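Local atomic coordinates of O-methyltransferase (Saccharopolyspora spinosa, PDB entry 4CE0), a protein that probably transfers a methyl group from S-adenosyl-L-methionine to the 4'-hydroxyl of the rhamnose of spinosyn in a magnesium-dependent reaction. Residues 7-19 and 50-64. Residues are numbered along the deposited sequence; the frame is centred on the assembly and turned at random.
Sequences LYLDLLKKVLTNT and VAHTMIGLERLDNLQ. With SAH (S-adenosyl-L-homocysteine), chain B.
A lysine is the knob where helix 7-16 meets the SAH-binding Rossmann-like methyltransferase fold: the side chain of Lys13 drops into a hole formed by Leu57, Leu60, Asp61 and Gln64 of helix 56-64. The two helices run roughly antiparallel, at 140°, with their axes 9.8 Å apart. The Lys13 chain slides past Leu60 in the opposite direction and bends at chi3 (-68°), which turns the ammonium group to two acceptors. NZ forms a salt bridge with Asp61 OD1 (2.8 Å), reached from above the carboxylate plane, and a hydrogen bond with Gln64 OE1 (2.8 Å). The amide nitrogen of Gln64 is in turn held by Glu68, and Leu9 CD1 packs against it. Next along, Leu57 CD2 rests 3.9 Å from Lys13 CB, while Thr17 CG2 lies against Leu60 CD1 and the backbone of Gly56. Helix 7-16 ends in a Schellman motif at Asn18, whose ND2 lies 3.2 Å from Val50 CG2. The carbonyl O of Leu16, in the last turn, takes two N-H groups from the loop leading to helix 56-64: Thr53 N at 3.3 Å and, weakly, His52 N, which is also bonded to Tyr21 OH of the second subunit. This anchors the loop that carries part of the cofactor pocket. Thr53 divides its branches between helix and cofactor: CG2 packs on Leu16, whereas OG1, anti to the backbone N (chi1 -173°), accepts a capping bond from Ile55 N and donates to the SAH carboxylate atom OXT at 2.6 Å.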
ATOM      1  N   LEU A   7       5.293  -2.865  -9.025  1.00 19.33           N
ATOM      2  CA  LEU A   7       3.936  -2.815  -8.421  1.00 17.83           C
ATOM      3  C   LEU A   7       3.976  -2.377  -6.962  1.00 14.03           C
ATOM      4  O   LEU A   7       3.207  -1.503  -6.516  1.00 14.25           O
ATOM      5  CB  LEU A   7       3.260  -4.180  -8.531  1.00 20.65           C
ATOM      6  CG  LEU A   7       2.766  -4.573  -9.928  1.00 24.29           C
ATOM      7  CD1 LEU A   7       2.244  -5.989  -9.928  1.00 25.89           C
ATOM      8  CD2 LEU A   7       1.698  -3.601 -10.363  1.00 25.34           C
ATOM      9  N   TYR A   8       4.890  -2.997  -6.223  1.00 18.48           N
ATOM     10  CA  TYR A   8       5.159  -2.620  -4.838  1.00 18.08           C
ATOM     11  C   TYR A   8       5.396  -1.133  -4.693  1.00 15.64           C
ATOM     12  O   TYR A   8       4.698  -0.451  -3.937  1.00 15.51           O
ATOM     13  CB  TYR A   8       6.374  -3.388  -4.354  1.00 21.16           C
ATOM     14  CG  TYR A   8       6.880  -3.033  -2.980  1.00 17.93           C
ATOM     15  CD1 TYR A   8       6.039  -3.071  -1.861  1.00 13.07           C
ATOM     16  CD2 TYR A   8       8.208  -2.666  -2.793  1.00 15.05           C
ATOM     17  CE1 TYR A   8       6.515  -2.762  -0.580  1.00 15.07           C
ATOM     18  CE2 TYR A   8       8.703  -2.365  -1.500  1.00  9.56           C
ATOM     19  CZ  TYR A   8       7.852  -2.413  -0.415  1.00 20.34           C
ATOM     20  OH  TYR A   8       8.357  -2.100   0.826  1.00 18.71           O
ATOM     21  N   LEU A   9       6.376  -0.614  -5.435  1.00 12.19           N
ATOM     22  CA  LEU A   9       6.747   0.792  -5.294  1.00 18.82           C
ATOM     23  C   LEU A   9       5.641   1.761  -5.751  1.00 18.53           C
ATOM     24  O   LEU A   9       5.424   2.816  -5.140  1.00 15.80           O
ATOM     25  CB  LEU A   9       8.038   1.073  -6.041  1.00 16.81           C
ATOM     26  CG  LEU A   9       9.238   0.301  -5.519  1.00 17.41           C
ATOM     27  CD1 LEU A   9      10.487   0.604  -6.353  1.00 22.43           C
ATOM     28  CD2 LEU A   9       9.506   0.663  -4.092  1.00 18.30           C
ATOM     29  N   ASP A  10       4.920   1.389  -6.793  1.00 18.81           N
ATOM     30  CA  ASP A  10       3.807   2.202  -7.248  1.00 19.29           C
ATOM     31  C   ASP A  10       2.728   2.258  -6.185  1.00 24.43           C
ATOM     32  O   ASP A  10       2.231   3.342  -5.850  1.00 15.88           O
ATOM     33  CB  ASP A  10       3.218   1.630  -8.533  1.00 28.20           C
ATOM     34  CG  ASP A  10       2.103   2.500  -9.099  1.00 36.54           C
ATOM     35  OD1 ASP A  10       2.386   3.663  -9.487  1.00 42.93           O
ATOM     36  OD2 ASP A  10       0.951   2.021  -9.168  1.00 38.06           O
ATOM     37  N   LEU A  11       2.372   1.099  -5.618  1.00 19.16           N
ATOM     38  CA  LEU A  11       1.410   1.120  -4.513  1.00 16.54           C
ATOM     39  C   LEU A  11       1.910   1.947  -3.313  1.00 17.66           C
ATOM     40  O   LEU A  11       1.143   2.725  -2.704  1.00 17.58           O
ATOM     41  CB  LEU A  11       1.012  -0.289  -4.092  1.00 16.18           C
ATOM     42  CG  LEU A  11       0.112  -0.399  -2.859  1.00 18.70           C
ATOM     43  CD1 LEU A  11      -1.216   0.274  -3.042  1.00 23.26           C
ATOM     44  CD2 LEU A  11      -0.048  -1.925  -2.504  1.00 17.22           C
ATOM     45  N   LEU A  12       3.178   1.781  -2.971  1.00 18.85           N
ATOM     46  CA  LEU A  12       3.755   2.492  -1.824  1.00 13.00           C
ATOM     47  C   LEU A  12       3.594   4.013  -1.929  1.00 17.05           C
ATOM     48  O   LEU A  12       3.210   4.663  -0.947  1.00 12.23           O
ATOM     49  CB  LEU A  12       5.218   2.118  -1.628  1.00 11.46           C
ATOM     50  CG  LEU A  12       5.890   2.577  -0.327  1.00 16.12           C
ATOM     51  CD1 LEU A  12       5.085   2.185   0.915  1.00 17.91           C
ATOM     52  CD2 LEU A  12       7.270   2.012  -0.221  1.00 22.24           C
ATOM     53  N   LYS A  13       3.845   4.568  -3.114  1.00 23.34           N
ATOM     54  CA  LYS A  13       3.688   6.020  -3.344  1.00 19.34           C
ATOM     55  C   LYS A  13       2.262   6.466  -3.079  1.00 24.69           C
ATOM     56  O   LYS A  13       2.042   7.506  -2.467  1.00 21.36           O
ATOM     57  CB  LYS A  13       4.148   6.401  -4.764  1.00 20.48           C
ATOM     58  CG  LYS A  13       5.677   6.243  -4.915  1.00 15.34           C
ATOM     59  CD  LYS A  13       6.192   6.638  -6.268  1.00 18.68           C
ATOM     60  CE  LYS A  13       5.732   5.683  -7.328  1.00 24.82           C
ATOM     61  NZ  LYS A  13       6.569   5.836  -8.549  1.00 30.70           N
ATOM     62  N   LYS A  14       1.294   5.682  -3.546  1.00 17.82           N
ATOM     63  CA  LYS A  14      -0.107   5.970  -3.290  1.00 25.38           C
ATOM     64  C   LYS A  14      -0.390   5.914  -1.797  1.00 24.12           C
ATOM     65  O   LYS A  14      -1.105   6.753  -1.248  1.00 23.11           O
ATOM     66  CB  LYS A  14      -0.996   4.941  -3.997  1.00 23.02           C
ATOM     67  CG  LYS A  14      -1.095   5.073  -5.518  1.00 22.32           C
ATOM     68  CD  LYS A  14      -1.876   3.841  -6.034  1.00 27.72           C
ATOM     69  CE  LYS A  14      -2.191   3.867  -7.531  1.00 33.84           C
ATOM     70  NZ  LYS A  14      -0.979   3.613  -8.359  1.00 38.26           N
ATOM     71  N   VAL A  15       0.162   4.901  -1.135  1.00 16.23           N
ATOM     72  CA  VAL A  15      -0.059   4.756   0.302  1.00 23.05           C
ATOM     73  C   VAL A  15       0.580   5.888   1.135  1.00 21.97           C
ATOM     74  O   VAL A  15      -0.064   6.451   2.003  1.00 22.28           O
ATOM     75  CB  VAL A  15       0.451   3.395   0.797  1.00 22.43           C
ATOM     76  CG1 VAL A  15       0.120   3.218   2.267  1.00 25.71           C
ATOM     77  CG2 VAL A  15      -0.165   2.282  -0.073  1.00 29.42           C
ATOM     78  N   LEU A  16       1.844   6.201   0.881  1.00 18.28           N
ATOM     79  CA  LEU A  16       2.553   7.202   1.675  1.00 22.07           C
ATOM     80  C   LEU A  16       1.935   8.606   1.562  1.00 14.48           C
ATOM     81  O   LEU A  16       2.007   9.395   2.491  1.00 19.95           O
ATOM     82  CB  LEU A  16       4.014   7.269   1.220  1.00 14.24           C
ATOM     83  CG  LEU A  16       4.861   6.072   1.579  1.00 19.08           C
ATOM     84  CD1 LEU A  16       6.174   6.051   0.747  1.00 18.98           C
ATOM     85  CD2 LEU A  16       5.151   6.103   3.044  1.00 16.77           C
ATOM     86  N   THR A  17       1.365   8.916   0.401  1.00 18.36           N
ATOM     87  CA  THR A  17       0.629  10.164   0.192  1.00 20.51           C
ATOM     88  C   THR A  17      -0.855  10.060   0.596  1.00 26.15           C
ATOM     89  O   THR A  17      -1.604  11.025   0.476  1.00 17.13           O
ATOM     90  CB  THR A  17       0.635  10.532  -1.280  1.00 17.87           C
ATOM     91  OG1 THR A  17       0.221   9.385  -2.012  1.00 23.57           O
ATOM     92  CG2 THR A  17       2.048  10.960  -1.753  1.00 14.60           C
ATOM     93  N   ASN A  18      -1.260   8.878   1.043  1.00 27.97           N
ATOM     94  CA  ASN A  18      -2.647   8.571   1.386  1.00 24.46           C
ATOM     95  C   ASN A  18      -3.669   8.883   0.303  1.00 27.49           C
ATOM     96  O   ASN A  18      -4.722   9.449   0.583  1.00 24.94           O
ATOM     97  CB  ASN A  18      -3.033   9.272   2.669  1.00 28.46           C
ATOM     98  CG  ASN A  18      -4.311   8.686   3.302  1.00 39.74           C
ATOM     99  OD1 ASN A  18      -4.630   7.504   3.144  1.00 39.48           O
ATOM    100  ND2 ASN A  18      -5.040   9.528   4.012  1.00 31.64           N
ATOM    101  N   THR A  19      -3.367   8.509  -0.933  1.00 23.34           N
ATOM    102  CA  THR A  19      -4.337   8.653  -2.017  1.00 26.87           C
ATOM    103  C   THR A  19      -5.332   7.510  -1.972  1.00 29.75           C
ATOM    104  O   THR A  19      -6.364   7.579  -2.628  1.00 34.57           O
ATOM    105  CB  THR A  19      -3.699   8.664  -3.429  1.00 42.85           C
ATOM    106  OG1 THR A  19      -3.192   7.359  -3.745  1.00 50.67           O
ATOM    107  CG2 THR A  19      -2.584   9.671  -3.510  1.00 35.79           C
ATOM    108  N   VAL A  50      -3.271  12.675   7.781  1.00 41.37           N
ATOM    109  CA  VAL A  50      -2.697  11.398   8.192  1.00 35.56           C
ATOM    110  C   VAL A  50      -1.501  10.910   7.340  1.00 28.34           C
ATOM    111  O   VAL A  50      -0.699  10.169   7.862  1.00 31.05           O
ATOM    112  CB  VAL A  50      -3.763  10.288   8.384  1.00 52.62           C
ATOM    113  CG1 VAL A  50      -4.693  10.660   9.536  1.00 55.43           C
ATOM    114  CG2 VAL A  50      -4.547  10.047   7.130  1.00 46.82           C
ATOM    115  N   ALA A  51      -1.369  11.325   6.077  1.00 24.17           N
ATOM    116  CA  ALA A  51      -0.280  10.800   5.202  1.00 30.39           C
ATOM    117  C   ALA A  51       1.113  10.912   5.832  1.00 26.57           C
ATOM    118  O   ALA A  51       1.376  11.837   6.587  1.00 22.90           O
ATOM    119  CB  ALA A  51      -0.265  11.509   3.862  1.00 29.57           C
ATOM    120  N   HIS A  52       2.003   9.987   5.478  1.00 24.15           N
ATOM    121  CA  HIS A  52       3.329   9.909   6.087  1.00 19.90           C
ATOM    122  C   HIS A  52       4.364  10.773   5.391  1.00 18.02           C
ATOM    123  O   HIS A  52       5.473  10.981   5.905  1.00 18.42           O
ATOM    124  CB  HIS A  52       3.793   8.467   6.150  1.00 19.88           C
ATOM    125  CG  HIS A  52       3.059   7.656   7.171  1.00 20.42           C
ATOM    126  ND1 HIS A  52       2.794   6.307   7.014  1.00 26.80           N
ATOM    127  CD2 HIS A  52       2.499   8.005   8.354  1.00 24.80           C
ATOM    128  CE1 HIS A  52       2.133   5.865   8.065  1.00 24.07           C
ATOM    129  NE2 HIS A  52       1.928   6.884   8.891  1.00 22.95           N
ATOM    130  N   THR A  53       3.998  11.284   4.232  1.00 23.21           N
ATOM    131  CA  THR A  53       4.787  12.324   3.587  1.00 18.26           C
ATOM    132  C   THR A  53       3.890  13.407   3.029  1.00 23.63           C
ATOM    133  O   THR A  53       2.750  13.139   2.650  1.00 27.53           O
ATOM    134  CB  THR A  53       5.669  11.771   2.427  1.00 23.65           C
ATOM    135  OG1 THR A  53       6.524  12.813   1.959  1.00 13.14           O
ATOM    136  CG2 THR A  53       4.824  11.269   1.262  1.00 22.96           C
ATOM    137  N   MET A  54       4.442  14.624   2.967  1.00 19.81           N
ATOM    138  CA  MET A  54       3.755  15.776   2.442  1.00 20.00           C
ATOM    139  C   MET A  54       4.252  16.122   1.029  1.00 28.78           C
ATOM    140  O   MET A  54       3.716  17.028   0.374  1.00 23.24           O
ATOM    141  CB  MET A  54       3.898  16.963   3.414  1.00 23.94           C
ATOM    142  CG  MET A  54       5.261  17.652   3.417  1.00 27.92           C
ATOM    143  SD  MET A  54       5.290  19.144   4.438  1.00 34.02           S
ATOM    144  CE  MET A  54       5.133  18.516   6.110  1.00 23.76           C
ATOM    145  N   ILE A  55       5.239  15.378   0.516  1.00 19.23           N
ATOM    146  CA  ILE A  55       5.855  15.799  -0.745  1.00 22.27           C
ATOM    147  C   ILE A  55       5.108  15.493  -2.039  1.00 23.73           C
ATOM    148  O   ILE A  55       5.497  16.008  -3.083  1.00 23.05           O
ATOM    149  CB  ILE A  55       7.344  15.322  -0.882  1.00 22.31           C
ATOM    150  CG1 ILE A  55       7.418  13.834  -1.174  1.00 12.87           C
ATOM    151  CG2 ILE A  55       8.115  15.720   0.345  1.00 19.85           C
ATOM    152  CD1 ILE A  55       8.839  13.301  -1.481  1.00 14.78           C
ATOM    153  N   GLY A  56       4.072  14.648  -1.995  1.00 19.57           N
ATOM    154  CA  GLY A  56       3.277  14.348  -3.167  1.00 18.04           C
ATOM    155  C   GLY A  56       3.931  13.323  -4.081  1.00 25.80           C
ATOM    156  O   GLY A  56       5.103  12.984  -3.892  1.00 18.78           O
ATOM    157  N   LEU A  57       3.173  12.870  -5.089  1.00 24.53           N
ATOM    158  CA  LEU A  57       3.581  11.781  -5.956  1.00 22.60           C
ATOM    159  C   LEU A  57       4.697  12.164  -6.924  1.00 29.50           C
ATOM    160  O   LEU A  57       5.531  11.330  -7.283  1.00 24.11           O
ATOM    161  CB  LEU A  57       2.377  11.276  -6.764  1.00 28.94           C
ATOM    162  CG  LEU A  57       1.191  10.560  -6.092  1.00 32.74           C
ATOM    163  CD1 LEU A  57       0.122  10.151  -7.153  1.00 30.59           C
ATOM    164  CD2 LEU A  57       1.623   9.336  -5.289  1.00 28.60           C
ATOM    165  N   GLU A  58       4.673  13.402  -7.409  1.00 27.56           N
ATOM    166  CA  GLU A  58       5.665  13.870  -8.384  1.00 25.92           C
ATOM    167  C   GLU A  58       7.051  13.898  -7.747  1.00 23.32           C
ATOM    168  O   GLU A  58       8.062  13.491  -8.346  1.00 20.01           O
ATOM    169  CB  GLU A  58       5.313  15.268  -8.907  1.00 19.85           C
ATOM    170  CG  GLU A  58       4.648  15.236 -10.257  1.00 29.92           C
ATOM    171  CD  GLU A  58       4.009  16.571 -10.657  1.00 49.24           C
ATOM    172  OE1 GLU A  58       3.611  17.363  -9.765  1.00 54.59           O
ATOM    173  OE2 GLU A  58       3.887  16.815 -11.877  1.00 62.10           O
ATOM    174  N   ARG A  59       7.112  14.365  -6.519  1.00 17.19           N
ATOM    175  CA  ARG A  59       8.420  14.393  -5.851  1.00 24.55           C
ATOM    176  C   ARG A  59       8.868  12.991  -5.362  1.00 18.45           C
ATOM    177  O   ARG A  59      10.054  12.690  -5.293  1.00 15.35           O
ATOM    178  CB  ARG A  59       8.434  15.472  -4.776  1.00 20.12           C
ATOM    179  CG  ARG A  59       8.079  16.855  -5.371  1.00 22.69           C
ATOM    180  CD  ARG A  59       8.795  17.997  -4.704  1.00 21.71           C
ATOM    181  NE  ARG A  59       8.372  18.246  -3.328  1.00 24.77           N
ATOM    182  CZ  ARG A  59       7.294  18.943  -2.987  1.00 22.64           C
ATOM    183  NH1 ARG A  59       6.476  19.432  -3.914  1.00 31.30           N
ATOM    184  NH2 ARG A  59       7.030  19.149  -1.718  1.00 24.55           N
ATOM    185  N   LEU A  60       7.921  12.115  -5.063  1.00 15.16           N
ATOM    186  CA  LEU A  60       8.280  10.741  -4.713  1.00 15.18           C
ATOM    187  C   LEU A  60       8.790  10.044  -5.978  1.00 11.76           C
ATOM    188  O   LEU A  60       9.703   9.205  -5.902  1.00 20.57           O
ATOM    189  CB  LEU A  60       7.082   9.984  -4.129  1.00 16.81           C
ATOM    190  CG  LEU A  60       6.775  10.119  -2.646  1.00 18.01           C
ATOM    191  CD1 LEU A  60       5.449   9.449  -2.392  1.00 19.16           C
ATOM    192  CD2 LEU A  60       7.872   9.523  -1.761  1.00 15.19           C
ATOM    193  N   ASP A  61       8.243  10.409  -7.149  1.00 17.52           N
ATOM    194  CA  ASP A  61       8.726   9.822  -8.406  1.00 14.50           C
ATOM    195  C   ASP A  61      10.147  10.298  -8.672  1.00 17.02           C
ATOM    196  O   ASP A  61      11.000   9.570  -9.198  1.00 19.65           O
ATOM    197  CB  ASP A  61       7.876  10.211  -9.619  1.00 16.35           C
ATOM    198  CG  ASP A  61       6.477   9.596  -9.605  1.00 27.93           C
ATOM    199  OD1 ASP A  61       6.209   8.644  -8.847  1.00 30.86           O
ATOM    200  OD2 ASP A  61       5.631  10.083 -10.388  1.00 30.86           O
ATOM    201  N   ASN A  62      10.411  11.550  -8.368  1.00 20.16           N
ATOM    202  CA  ASN A  62      11.774  12.039  -8.537  1.00 15.89           C
ATOM    203  C   ASN A  62      12.709  11.263  -7.620  1.00 18.27           C
ATOM    204  O   ASN A  62      13.835  10.848  -8.003  1.00 20.07           O
ATOM    205  CB  ASN A  62      11.838  13.542  -8.258  1.00 22.52           C
ATOM    206  CG  ASN A  62      13.263  14.033  -8.049  1.00 19.56           C
ATOM    207  OD1 ASN A  62      13.730  14.145  -6.912  1.00 20.61           O
ATOM    208  ND2 ASN A  62      13.966  14.276  -9.138  1.00 19.83           N
ATOM    209  N   LEU A  63      12.252  11.026  -6.396  1.00 15.70           N
ATOM    210  CA  LEU A  63      13.114  10.348  -5.412  1.00 12.70           C
ATOM    211  C   LEU A  63      13.436   8.941  -5.914  1.00 16.63           C
ATOM    212  O   LEU A  63      14.575   8.484  -5.841  1.00 19.63           O
ATOM    213  CB  LEU A  63      12.431  10.326  -4.053  1.00 14.73           C
ATOM    214  CG  LEU A  63      13.203   9.781  -2.849  1.00 11.95           C
ATOM    215  CD1 LEU A  63      14.583  10.332  -2.782  1.00 16.10           C
ATOM    216  CD2 LEU A  63      12.451  10.129  -1.548  1.00 10.22           C
ATOM    217  N   GLN A  64      12.446   8.283  -6.497  1.00 14.79           N
ATOM    218  CA  GLN A  64      12.637   6.932  -7.022  1.00 12.80           C
ATOM    219  C   GLN A  64      13.638   6.945  -8.201  1.00 19.09           C
ATOM    220  O   GLN A  64      14.477   6.068  -8.294  1.00 22.77           O
ATOM    221  CB  GLN A  64      11.316   6.351  -7.510  1.00 15.61           C
ATOM    222  CG  GLN A  64      11.466   4.913  -8.076  1.00 19.59           C
ATOM    223  CD  GLN A  64      10.132   4.250  -8.362  1.00 22.53           C
ATOM    224  OE1 GLN A  64       9.086   4.738  -7.947  1.00 22.84           O
ATOM    225  NE2 GLN A  64      10.166   3.136  -9.105  1.00 27.18           N
TER
HETATM  226  N   SAH B1250       6.946  15.064   4.539  1.00 23.49           N
HETATM  227  CA  SAH B1250       8.153  15.903   4.473  1.00 43.23           C
HETATM  228  CB  SAH B1250       8.638  16.487   5.777  1.00 37.00           C
HETATM  229  CG  SAH B1250       9.700  17.570   5.959  1.00 29.46           C
HETATM  230  SD  SAH B1250       8.904  18.783   7.055  1.00 25.34           S
HETATM  231  C   SAH B1250       9.094  14.861   4.018  1.00 38.46           C
HETATM  232  O   SAH B1250      10.276  15.137   4.145  1.00 22.90           O
HETATM  233  OXT SAH B1250       8.366  13.793   3.536  1.00 20.03           O
HETATM  234  C5' SAH B1250      10.346  19.648   7.773  1.00 20.21           C
HETATM  235  C4' SAH B1250      11.126  18.826   8.809  1.00 18.26           C
HETATM  236  O4' SAH B1250      12.402  19.388   9.031  1.00 22.87           O
HETATM  237  C3' SAH B1250      10.473  18.760  10.193  1.00 26.44           C
HETATM  238  O3' SAH B1250      10.286  17.396  10.509  1.00 30.09           O
HETATM  239  C2' SAH B1250      11.419  19.465  11.173  1.00 32.34           C
HETATM  240  O2' SAH B1250      11.498  18.965  12.525  1.00 24.94           O
HETATM  241  C1' SAH B1250      12.746  19.365  10.415  1.00 19.34           C
HETATM  242  N9  SAH B1250      13.740  20.438  10.655  1.00 19.93           N
HETATM  243  C8  SAH B1250      13.737  21.680  10.055  1.00 33.94           C
HETATM  244  N7  SAH B1250      14.825  22.341  10.475  1.00 33.74           N
HETATM  245  C5  SAH B1250      15.543  21.541  11.294  1.00 32.19           C
HETATM  246  C6  SAH B1250      16.734  21.709  12.004  1.00 32.84           C
HETATM  247  N6  SAH B1250      17.421  22.848  11.938  1.00 30.92           N
HETATM  248  N1  SAH B1250      17.210  20.690  12.793  1.00 28.74           N
HETATM  249  C2  SAH B1250      16.546  19.483  12.881  1.00 31.20           C
HETATM  250  N3  SAH B1250      15.359  19.344  12.201  1.00 26.00           N
HETATM  251  C4  SAH B1250      14.879  20.329  11.393  1.00 27.35           C